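Local coordinates for protein cytosol aminopeptidase (Staphylococcus aureus subsp. aureus, PDB 3KZW) that probably removes amino-terminal residues from peptides, as a manganese-dependent leucyl-type aminopeptidase of the cytosol aminopeptidase family, at residues G75-V78 with G79-Y82; R106-Q109 with D110-K113; Y378-Q381 with Y382-V386. All blocks are in the same frame, centred on the assembly; numbering follows the deposited sequence.

Contact 1 (G75-V78 with G79-Y82); sequences GSKV and GKIY
Lys77 and Lys80 face each other across a type II beta turn that folds residues 75-78 back onto 79-82, the two short segments running 160° apart and so nearly antiparallel. One backbone hydrogen bond shuts the turn: Lys80 N donates to Lys77 O over 3.0 Å, almost straight at 163°, with the amide somewhat tilted from the carbonyl plane. Gly79 occupies the third position of the turn, where the backbone needs a positive phi that glycine takes readily. Beyond this bond the arms spread, and Gly75 and Tyr82 are 7.1 Å apart from CA to CA.

The turn is the entry to strand 81-88, an outermost strand, within this chain, of the mixed sheet in the N-terminal domain. Both arms are tied by backbone hydrogen bonds to strand 91-101: Ser76 to Gly101, Gly79 and Lys80 to Gly99, Tyr82 to Thr97. Gly79 O is hydrogen-bonded to His117 ND1 of helix 108-124.

Where the arms spread, the Tyr82 ring lies over the Gly75 backbone. Tyr82 has CG beside its own backbone N and anti to the carbonyl carbon (chi1 -61°), which brings the ring back to that place. Gly75 N lies above the centre of one face, 3.3 Å from Tyr82 CE1, and Gly75 CA makes a CH-pi contact 3.9 Å from the Tyr82 ring centroid. The lysines meet through their roots, Lys77 CB to Lys80 CB at 4.1 Å, after which the chains diverge until the like-charged Lys77 NZ and Lys80 NZ are 6.9 Å apart. Extended along its whole length, Lys80 reaches Tyr82 OH with NZ in a weak hydrogen bond of 3.3 Å, and the same ammonium forms a long, weak ion pair with Glu125 of a second subunit.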
ATOM      1  N   GLY A  75       5.317 -37.417  36.742  1.00  2.75           N
ATOM      2  CA  GLY A  75       6.402 -37.445  35.762  1.00  2.73           C
ATOM      3  C   GLY A  75       7.478 -36.405  36.006  1.00  2.73           C
ATOM      4  O   GLY A  75       7.422 -35.648  36.979  1.00  2.73           O
ATOM      5  N   SER A  76       8.455 -36.360  35.103  1.00  2.70           N
ATOM      6  CA  SER A  76       9.638 -35.532  35.290  1.00  2.65           C
ATOM      7  C   SER A  76       9.816 -34.427  34.246  1.00  2.68           C
ATOM      8  O   SER A  76      10.735 -33.615  34.363  1.00  2.80           O
ATOM      9  CB  SER A  76      10.884 -36.412  35.326  1.00  2.60           C
ATOM     10  OG  SER A  76      11.061 -37.095  34.101  1.00  2.66           O
ATOM     11  N   LYS A  77       8.949 -34.393  33.235  1.00  2.62           N
ATOM     12  CA  LYS A  77       9.049 -33.396  32.169  1.00  2.65           C
ATOM     13  C   LYS A  77       9.166 -31.988  32.757  1.00  2.66           C
ATOM     14  O   LYS A  77       8.351 -31.587  33.585  1.00  2.70           O
ATOM     15  CB  LYS A  77       7.856 -33.501  31.213  1.00  2.65           C
ATOM     16  CG  LYS A  77       8.052 -32.804  29.876  1.00  2.69           C
ATOM     17  CD  LYS A  77       6.819 -32.960  28.990  1.00  2.86           C
ATOM     18  CE  LYS A  77       6.987 -32.260  27.638  1.00  2.78           C
ATOM     19  NZ  LYS A  77       6.996 -30.774  27.757  1.00  2.73           N
ATOM     20  N   VAL A  78      10.196 -31.256  32.331  1.00  2.67           N
ATOM     21  CA  VAL A  78      10.534 -29.944  32.894  1.00  2.65           C
ATOM     22  C   VAL A  78       9.339 -28.991  32.952  1.00  2.64           C
ATOM     23  O   VAL A  78       8.773 -28.617  31.920  1.00  2.67           O
ATOM     24  CB  VAL A  78      11.703 -29.269  32.121  1.00  2.67           C
ATOM     25  CG1 VAL A  78      12.070 -27.929  32.754  1.00  2.61           C
ATOM     26  CG2 VAL A  78      12.920 -30.181  32.081  1.00  2.69           C
ATOM     27  N   GLY A  79       8.961 -28.619  34.172  1.00  2.59           N
ATOM     28  CA  GLY A  79       7.919 -27.624  34.402  1.00  2.59           C
ATOM     29  C   GLY A  79       6.488 -28.115  34.277  1.00  2.63           C
ATOM     30  O   GLY A  79       5.553 -27.314  34.340  1.00  2.65           O
ATOM     31  N   LYS A  80       6.308 -29.422  34.099  1.00  2.63           N
ATOM     32  CA  LYS A  80       4.964 -29.999  33.982  1.00  2.64           C
ATOM     33  C   LYS A  80       4.380 -30.322  35.351  1.00  2.67           C
ATOM     34  O   LYS A  80       5.052 -30.907  36.202  1.00  2.67           O
ATOM     35  CB  LYS A  80       4.965 -31.247  33.094  1.00  2.63           C
ATOM     36  CG  LYS A  80       3.571 -31.724  32.713  1.00  2.62           C
ATOM     37  CD  LYS A  80       3.616 -32.881  31.737  1.00  2.68           C
ATOM     38  CE  LYS A  80       2.213 -33.388  31.419  1.00  2.72           C
ATOM     39  NZ  LYS A  80       2.238 -34.756  30.811  1.00  2.78           N
ATOM     40  N   ILE A  81       3.123 -29.937  35.549  1.00  2.68           N
ATOM     41  CA  ILE A  81       2.442 -30.122  36.824  1.00  2.63           C
ATOM     42  C   ILE A  81       1.627 -31.414  36.825  1.00  2.64           C
ATOM     43  O   ILE A  81       0.824 -31.653  35.922  1.00  2.70           O
ATOM     44  CB  ILE A  81       1.533 -28.902  37.176  1.00  2.61           C
ATOM     45  CG1 ILE A  81       2.324 -27.585  37.130  1.00  2.60           C
ATOM     46  CG2 ILE A  81       0.853 -29.086  38.533  1.00  2.64           C
ATOM     47  CD1 ILE A  81       3.445 -27.454  38.157  1.00  2.61           C
ATOM     48  N   TYR A  82       1.861 -32.248  37.837  1.00  2.65           N
ATOM     49  CA  TYR A  82       1.064 -33.449  38.078  1.00  2.66           C
ATOM     50  C   TYR A  82       0.466 -33.369  39.473  1.00  2.67           C
ATOM     51  O   TYR A  82       1.143 -32.962  40.416  1.00  2.70           O
ATOM     52  CB  TYR A  82       1.926 -34.709  38.002  1.00  2.64           C
ATOM     53  CG  TYR A  82       2.611 -34.962  36.680  1.00  2.69           C
ATOM     54  CD1 TYR A  82       3.841 -34.368  36.382  1.00  2.70           C
ATOM     55  CD2 TYR A  82       2.049 -35.824  35.739  1.00  2.67           C
ATOM     56  CE1 TYR A  82       4.481 -34.606  35.170  1.00  2.77           C
ATOM     57  CE2 TYR A  82       2.681 -36.076  34.523  1.00  2.69           C
ATOM     58  CZ  TYR A  82       3.896 -35.463  34.246  1.00  2.85           C
ATOM     59  OH  TYR A  82       4.528 -35.708  33.047  1.00  3.05           O
TER

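Contact 2 (R106-Q109 with D110-K113); sequences RSYQ and DMLK
Ser107 and Asp110 grip each other in a capping box, the reciprocal pairing that starts many helices and here opens helix 108-124. Ser107 is the N-cap, and its OG, lying between its own backbone N and carbonyl carbon (chi1 60°), accepts the amide Asp110 N at 3.3 Å. The return bond runs from Ser107 N to Asp110 OD2, 3.0 Å long and 159° at the hydrogen, and the amide meets the oxygen from above the carboxylate plane, 35° out of it. Ser107 OG adds a weak hydrogen bond to the same Asp110 OD2. Behind the box the helix settles into its regular ladder, with Met111 N on Ser107 O, Leu112 N on Tyr108 O and Lys113 N on Gln109 O.

The close-packed side is apolar and is turned to helix 144-157. Tyr108 and Leu112, one turn apart, touch through Tyr108 CE2 and Leu112 CD1 at 3.7 Å, while Met111 SD stands 4.4 Å from Tyr108 CD1. Tyr108, Leu112 and Met111 rest on Ile153, Arg157 and Ala150 of that helix, and both Met111 and Leu112 are buried.

The other side is looser. Gln109 and Lys113 are partly exposed and lean on Tyr494 from a loop, Lys113 CB approaching Gln109 O at 3.6 Å.

Arg106 rests on Val147 of helix 144-157. The aliphatic part of its side chain meets Asp110, Arg106 CG to Asp110 CB at 3.8 Å, but its guanidinium is bound to Asp142 in a salt bridge and to Phe137 O, and Arg106 NE stays 6.8 Å from Asp110 OD2.

Asp110 therefore answers a backbone amide and a hydroxyl rather than the nearby arginine, and a carboxylate placed at the amino end of a helix would probably be stabilised in its charged form by the helix dipole.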
ATOM      1  N   ARG A 106      20.281 -29.351  33.882  1.00  2.64           N
ATOM      2  CA  ARG A 106      19.250 -28.403  34.302  1.00  2.65           C
ATOM      3  C   ARG A 106      19.772 -26.964  34.303  1.00  2.67           C
ATOM      4  O   ARG A 106      20.559 -26.576  35.168  1.00  2.72           O
ATOM      5  CB  ARG A 106      18.684 -28.784  35.673  1.00  2.64           C
ATOM      6  CG  ARG A 106      17.405 -28.043  36.046  1.00  2.65           C
ATOM      7  CD  ARG A 106      16.783 -28.579  37.326  1.00  2.67           C
ATOM      8  NE  ARG A 106      17.594 -28.292  38.510  1.00  2.74           N
ATOM      9  CZ  ARG A 106      17.165 -28.401  39.767  1.00  2.65           C
ATOM     10  NH1 ARG A 106      15.922 -28.787  40.023  1.00  2.62           N
ATOM     11  NH2 ARG A 106      17.978 -28.116  40.772  1.00  2.63           N
ATOM     12  N   SER A 107      19.319 -26.183  33.326  1.00  2.69           N
ATOM     13  CA  SER A 107      19.746 -24.797  33.157  1.00  2.62           C
ATOM     14  C   SER A 107      18.996 -23.851  34.092  1.00  2.62           C
ATOM     15  O   SER A 107      18.057 -24.261  34.780  1.00  2.61           O
ATOM     16  CB  SER A 107      19.545 -24.361  31.703  1.00  2.66           C
ATOM     17  OG  SER A 107      18.181 -24.463  31.322  1.00  2.60           O
ATOM     18  N   TYR A 108      19.420 -22.588  34.115  1.00  2.61           N
ATOM     19  CA  TYR A 108      18.739 -21.546  34.884  1.00  2.61           C
ATOM     20  C   TYR A 108      17.349 -21.259  34.312  1.00  2.61           C
ATOM     21  O   TYR A 108      16.413 -20.957  35.057  1.00  2.57           O
ATOM     22  CB  TYR A 108      19.582 -20.267  34.927  1.00  2.62           C
ATOM     23  CG  TYR A 108      18.949 -19.124  35.697  1.00  2.59           C
ATOM     24  CD1 TYR A 108      18.930 -19.123  37.091  1.00  2.63           C
ATOM     25  CD2 TYR A 108      18.377 -18.041  35.029  1.00  2.65           C
ATOM     26  CE1 TYR A 108      18.351 -18.075  37.803  1.00  2.64           C
ATOM     27  CE2 TYR A 108      17.795 -16.987  35.729  1.00  2.69           C
ATOM     28  CZ  TYR A 108      17.785 -17.011  37.115  1.00  2.72           C
ATOM     29  OH  TYR A 108      17.211 -15.967  37.809  1.00  2.72           O
ATOM     30  N   GLN A 109      17.226 -21.356  32.989  1.00  2.64           N
ATOM     31  CA  GLN A 109      15.937 -21.229  32.307  1.00  2.65           C
ATOM     32  C   GLN A 109      14.962 -22.302  32.795  1.00  2.65           C
ATOM     33  O   GLN A 109      13.797 -22.011  33.064  1.00  2.62           O
ATOM     34  CB  GLN A 109      16.121 -21.323  30.789  1.00  2.64           C
ATOM     35  CG  GLN A 109      14.859 -21.049  29.980  1.00  2.67           C
ATOM     36  CD  GLN A 109      15.029 -21.364  28.504  1.00  2.70           C
ATOM     37  OE1 GLN A 109      15.010 -20.467  27.660  1.00  2.60           O
ATOM     38  NE2 GLN A 109      15.205 -22.645  28.186  1.00  2.71           N
ATOM     39  N   ASP A 110      15.455 -23.536  32.912  1.00  2.67           N
ATOM     40  CA  ASP A 110      14.671 -24.651  33.443  1.00  2.63           C
ATOM     41  C   ASP A 110      14.138 -24.339  34.839  1.00  2.64           C
ATOM     42  O   ASP A 110      12.968 -24.588  35.122  1.00  2.64           O
ATOM     43  CB  ASP A 110      15.494 -25.946  33.462  1.00  2.62           C
ATOM     44  CG  ASP A 110      15.791 -26.486  32.064  1.00  2.71           C
ATOM     45  OD1 ASP A 110      14.988 -26.250  31.134  1.00  2.70           O
ATOM     46  OD2 ASP A 110      16.833 -27.161  31.896  1.00  2.73           O
ATOM     47  N   MET A 111      14.993 -23.776  35.696  1.00  2.65           N
ATOM     48  CA  MET A 111      14.609 -23.386  37.059  1.00  2.65           C
ATOM     49  C   MET A 111      13.489 -22.345  37.056  1.00  2.65           C
ATOM     50  O   MET A 111      12.568 -22.421  37.870  1.00  2.66           O
ATOM     51  CB  MET A 111      15.814 -22.855  37.849  1.00  2.71           C
ATOM     52  CG  MET A 111      16.889 -23.885  38.185  1.00  2.80           C
ATOM     53  SD  MET A 111      18.362 -23.105  38.912  1.00  3.95           S
ATOM     54  CE  MET A 111      19.631 -24.370  38.671  1.00  2.84           C
ATOM     55  N   LEU A 112      13.571 -21.381  36.139  1.00  2.69           N
ATOM     56  CA  LEU A 112      12.526 -20.365  35.976  1.00  2.64           C
ATOM     57  C   LEU A 112      11.211 -20.982  35.499  1.00  2.61           C
ATOM     58  O   LEU A 112      10.131 -20.572  35.925  1.00  2.55           O
ATOM     59  CB  LEU A 112      12.973 -19.266  35.009  1.00  2.59           C
ATOM     60  CG  LEU A 112      14.118 -18.336  35.417  1.00  2.62           C
ATOM     61  CD1 LEU A 112      14.456 -17.398  34.274  1.00  2.58           C
ATOM     62  CD2 LEU A 112      13.783 -17.540  36.673  1.00  2.65           C
ATOM     63  N   LYS A 113      11.320 -21.968  34.616  1.00  2.62           N
ATOM     64  CA  LYS A 113      10.166 -22.697  34.105  1.00  2.63           C
ATOM     65  C   LYS A 113       9.533 -23.567  35.195  1.00  2.64           C
ATOM     66  O   LYS A 113       8.309 -23.671  35.272  1.00  2.61           O
ATOM     67  CB  LYS A 113      10.574 -23.552  32.899  1.00  2.63           C
ATOM     68  CG  LYS A 113       9.406 -24.076  32.072  1.00  2.72           C
ATOM     69  CD  LYS A 113       9.872 -24.936  30.901  1.00  2.76           C
ATOM     70  CE  LYS A 113      10.376 -24.093  29.735  1.00  2.81           C
ATOM     71  NZ  LYS A 113      10.897 -24.943  28.625  1.00  2.83           N
TER

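Contact 3 (Y378-Q381 with Y382-V386)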
ATOM      1  N   TYR A 378      22.774  15.496  29.872  1.00  2.66           N
ATOM      2  CA  TYR A 378      22.541  15.882  31.262  1.00  2.64           C
ATOM      3  C   TYR A 378      23.162  14.884  32.239  1.00  2.65           C
ATOM      4  O   TYR A 378      23.728  15.280  33.256  1.00  2.68           O
ATOM      5  CB  TYR A 378      21.042  16.041  31.536  1.00  2.64           C
ATOM      6  CG  TYR A 378      20.705  16.357  32.977  1.00  2.62           C
ATOM      7  CD1 TYR A 378      20.927  17.631  33.504  1.00  2.64           C
ATOM      8  CD2 TYR A 378      20.158  15.385  33.813  1.00  2.66           C
ATOM      9  CE1 TYR A 378      20.620  17.926  34.828  1.00  2.66           C
ATOM     10  CE2 TYR A 378      19.845  15.669  35.139  1.00  2.69           C
ATOM     11  CZ  TYR A 378      20.079  16.941  35.638  1.00  2.75           C
ATOM     12  OH  TYR A 378      19.771  17.226  36.945  1.00  2.79           O
ATOM     13  N   ALA A 379      23.058  13.595  31.926  1.00  2.65           N
ATOM     14  CA  ALA A 379      23.630  12.545  32.770  1.00  2.65           C
ATOM     15  C   ALA A 379      25.154  12.649  32.858  1.00  2.67           C
ATOM     16  O   ALA A 379      25.744  12.366  33.904  1.00  2.69           O
ATOM     17  CB  ALA A 379      23.216  11.174  32.262  1.00  2.62           C
ATOM     18  N   ASN A 380      25.776  13.069  31.757  1.00  2.67           N
ATOM     19  CA  ASN A 380      27.229  13.170  31.660  1.00  2.63           C
ATOM     20  C   ASN A 380      27.818  14.304  32.507  1.00  2.65           C
ATOM     21  O   ASN A 380      29.013  14.303  32.813  1.00  2.68           O
ATOM     22  CB  ASN A 380      27.647  13.318  30.194  1.00  2.63           C
ATOM     23  CG  ASN A 380      29.022  12.737  29.913  1.00  2.63           C
ATOM     24  OD1 ASN A 380      29.484  11.828  30.604  1.00  2.65           O
ATOM     25  ND2 ASN A 380      29.678  13.253  28.882  1.00  2.59           N
ATOM     26  N   GLN A 381      26.971  15.260  32.885  1.00  2.66           N
ATOM     27  CA  GLN A 381      27.355  16.360  33.774  1.00  2.66           C
ATOM     28  C   GLN A 381      27.758  15.833  35.152  1.00  2.69           C
ATOM     29  O   GLN A 381      28.590  16.431  35.834  1.00  2.72           O
ATOM     30  CB  GLN A 381      26.199  17.350  33.939  1.00  2.67           C
ATOM     31  CG  GLN A 381      25.548  17.805  32.642  1.00  2.69           C
ATOM     32  CD  GLN A 381      26.135  19.087  32.102  1.00  2.88           C
ATOM     33  OE1 GLN A 381      27.354  19.209  31.928  1.00  2.98           O
ATOM     34  NE2 GLN A 381      25.267  20.059  31.823  1.00  2.88           N
ATOM     35  N   TYR A 382      27.154  14.713  35.550  1.00  2.70           N
ATOM     36  CA  TYR A 382      27.453  14.053  36.820  1.00  2.66           C
ATOM     37  C   TYR A 382      28.792  13.314  36.785  1.00  2.67           C
ATOM     38  O   TYR A 382      29.224  12.752  37.796  1.00  2.68           O
ATOM     39  CB  TYR A 382      26.325  13.084  37.193  1.00  2.62           C
ATOM     40  CG  TYR A 382      25.052  13.761  37.652  1.00  2.66           C
ATOM     41  CD1 TYR A 382      24.073  14.146  36.735  1.00  2.71           C
ATOM     42  CD2 TYR A 382      24.820  14.010  39.004  1.00  2.66           C
ATOM     43  CE1 TYR A 382      22.897  14.767  37.152  1.00  2.63           C
ATOM     44  CE2 TYR A 382      23.649  14.631  39.432  1.00  2.68           C
ATOM     45  CZ  TYR A 382      22.694  15.005  38.499  1.00  2.69           C
ATOM     46  OH  TYR A 382      21.535  15.618  38.911  1.00  2.76           O
ATOM     47  N   GLN A 383      29.441  13.333  35.619  1.00  2.67           N
ATOM     48  CA  GLN A 383      30.715  12.639  35.380  1.00  2.70           C
ATOM     49  C   GLN A 383      30.672  11.164  35.808  1.00  2.69           C
ATOM     50  O   GLN A 383      31.372  10.761  36.742  1.00  2.75           O
ATOM     51  CB  GLN A 383      31.887  13.378  36.041  1.00  2.67           C
ATOM     52  CG  GLN A 383      32.167  14.749  35.448  1.00  2.73           C
ATOM     53  CD  GLN A 383      33.196  15.527  36.240  1.00  2.84           C
ATOM     54  OE1 GLN A 383      34.364  15.138  36.315  1.00  2.85           O
ATOM     55  NE2 GLN A 383      32.767  16.637  36.835  1.00  2.87           N
ATOM     56  N   PRO A 384      29.843  10.357  35.126  1.00  2.66           N
ATOM     57  CA  PRO A 384      29.705   8.958  35.500  1.00  2.66           C
ATOM     58  C   PRO A 384      30.838   8.104  34.942  1.00  2.65           C
ATOM     59  O   PRO A 384      31.517   8.520  34.000  1.00  2.65           O
ATOM     60  CB  PRO A 384      28.370   8.550  34.861  1.00  2.66           C
ATOM     61  CG  PRO A 384      27.953   9.697  33.969  1.00  2.61           C
ATOM     62  CD  PRO A 384      29.066  10.676  33.916  1.00  2.66           C
ATOM     63  N   SER A 385      31.036   6.925  35.525  1.00  2.63           N
ATOM     64  CA  SER A 385      32.035   5.979  35.035  1.00  2.66           C
ATOM     65  C   SER A 385      31.539   5.292  33.769  1.00  2.67           C
ATOM     66  O   SER A 385      32.334   4.914  32.904  1.00  2.71           O
ATOM     67  CB  SER A 385      32.377   4.941  36.106  1.00  2.64           C
ATOM     68  OG  SER A 385      31.232   4.199  36.483  1.00  2.67           O
ATOM     69  N   VAL A 386      30.219   5.135  33.676  1.00  2.65           N
ATOM     70  CA  VAL A 386      29.561   4.534  32.514  1.00  2.63           C
ATOM     71  C   VAL A 386      28.131   5.059  32.385  1.00  2.62           C
ATOM     72  O   VAL A 386      27.471   5.342  33.386  1.00  2.64           O
ATOM     73  CB  VAL A 386      29.580   2.972  32.572  1.00  2.64           C
ATOM     74  CG1 VAL A 386      28.720   2.437  33.721  1.00  2.62           C
ATOM     75  CG2 VAL A 386      29.155   2.362  31.239  1.00  2.63           C
TER
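Tyr378 and Tyr382, one helical turn apart, mark the place where helix 368-380 of the catalytic domain gives way to the loop before strand 386-391. A type I beta turn from Asn380 to Gln383 makes the change of course, and Gln383, with positive phi, is the first residue to leave the helical conformation.

The backbone bonds come first. Tyr382 N donates to Ala379 O at 3.2 Å, and Gln383 N to Asn380 O at 3.0 Å. Each bond spans three residues instead of the four of an alpha helix, as befits a helix winding down into a turn. Both donors stand well above the plane of the carbonyl they address.

Aromatic packing forms the second group. The rings are an offset edge-to-face pair with planes at 82°: the edge of Tyr382 is directed at the face of Tyr378, and Tyr378 CE2 lies in the plane of the Tyr382 ring, 3.8 Å from Tyr382 CE1. With CG anti to the backbone N (chi1 176°), the ring end of Tyr378 comes near Tyr382. Ala379 O also sits at the edge of the Tyr382 ring, near its plane.

Between the hydroxyls there is a side-chain hydrogen bond, Tyr382 OH donating to Tyr378 OH at 3.1 Å. For Tyr378 OH, further weak hydrogen bonds with Lys237 and Thr265 link it to strands 233-237 and 262-269.

Last come the contacts of Pro384, whose ring lies against the Ala379 carbonyl near the helix end, Pro384 CG 3.5 Å from Ala379 O, and packs on Ala279 of strand 278-285. The side chain of Asn380, about 8 Å from a bound sodium ion, crosses the proline at roughly a right angle: Asn380 OD1, hydrogen-bonded to Thr476 OG1, lies 3.5 Å from Pro384 CD.

How the contacts relate
From the N terminus the three contacts follow in series, none nesting within or crossing another. Contact 1 closes the turn between helix 62-70 and strand 81-88; after the next strand, 91-101, contact 2 starts helix 108-124. These two, 13 Å apart between centres, meet directly: Val78 CG1 packs on Asp110 OD1 at 3.7 Å, and Val78 O lies near Lys113 CD, so the turn abuts the start of helix 108-124 within the N-terminal domain. Contact 3 comes far later and on the opposite side of the chain's centre, about 22 Å from contact 2 at the nearest atoms. There it joins helix 368-380 to strand 386-391 of the catalytic domain's large mixed sheet.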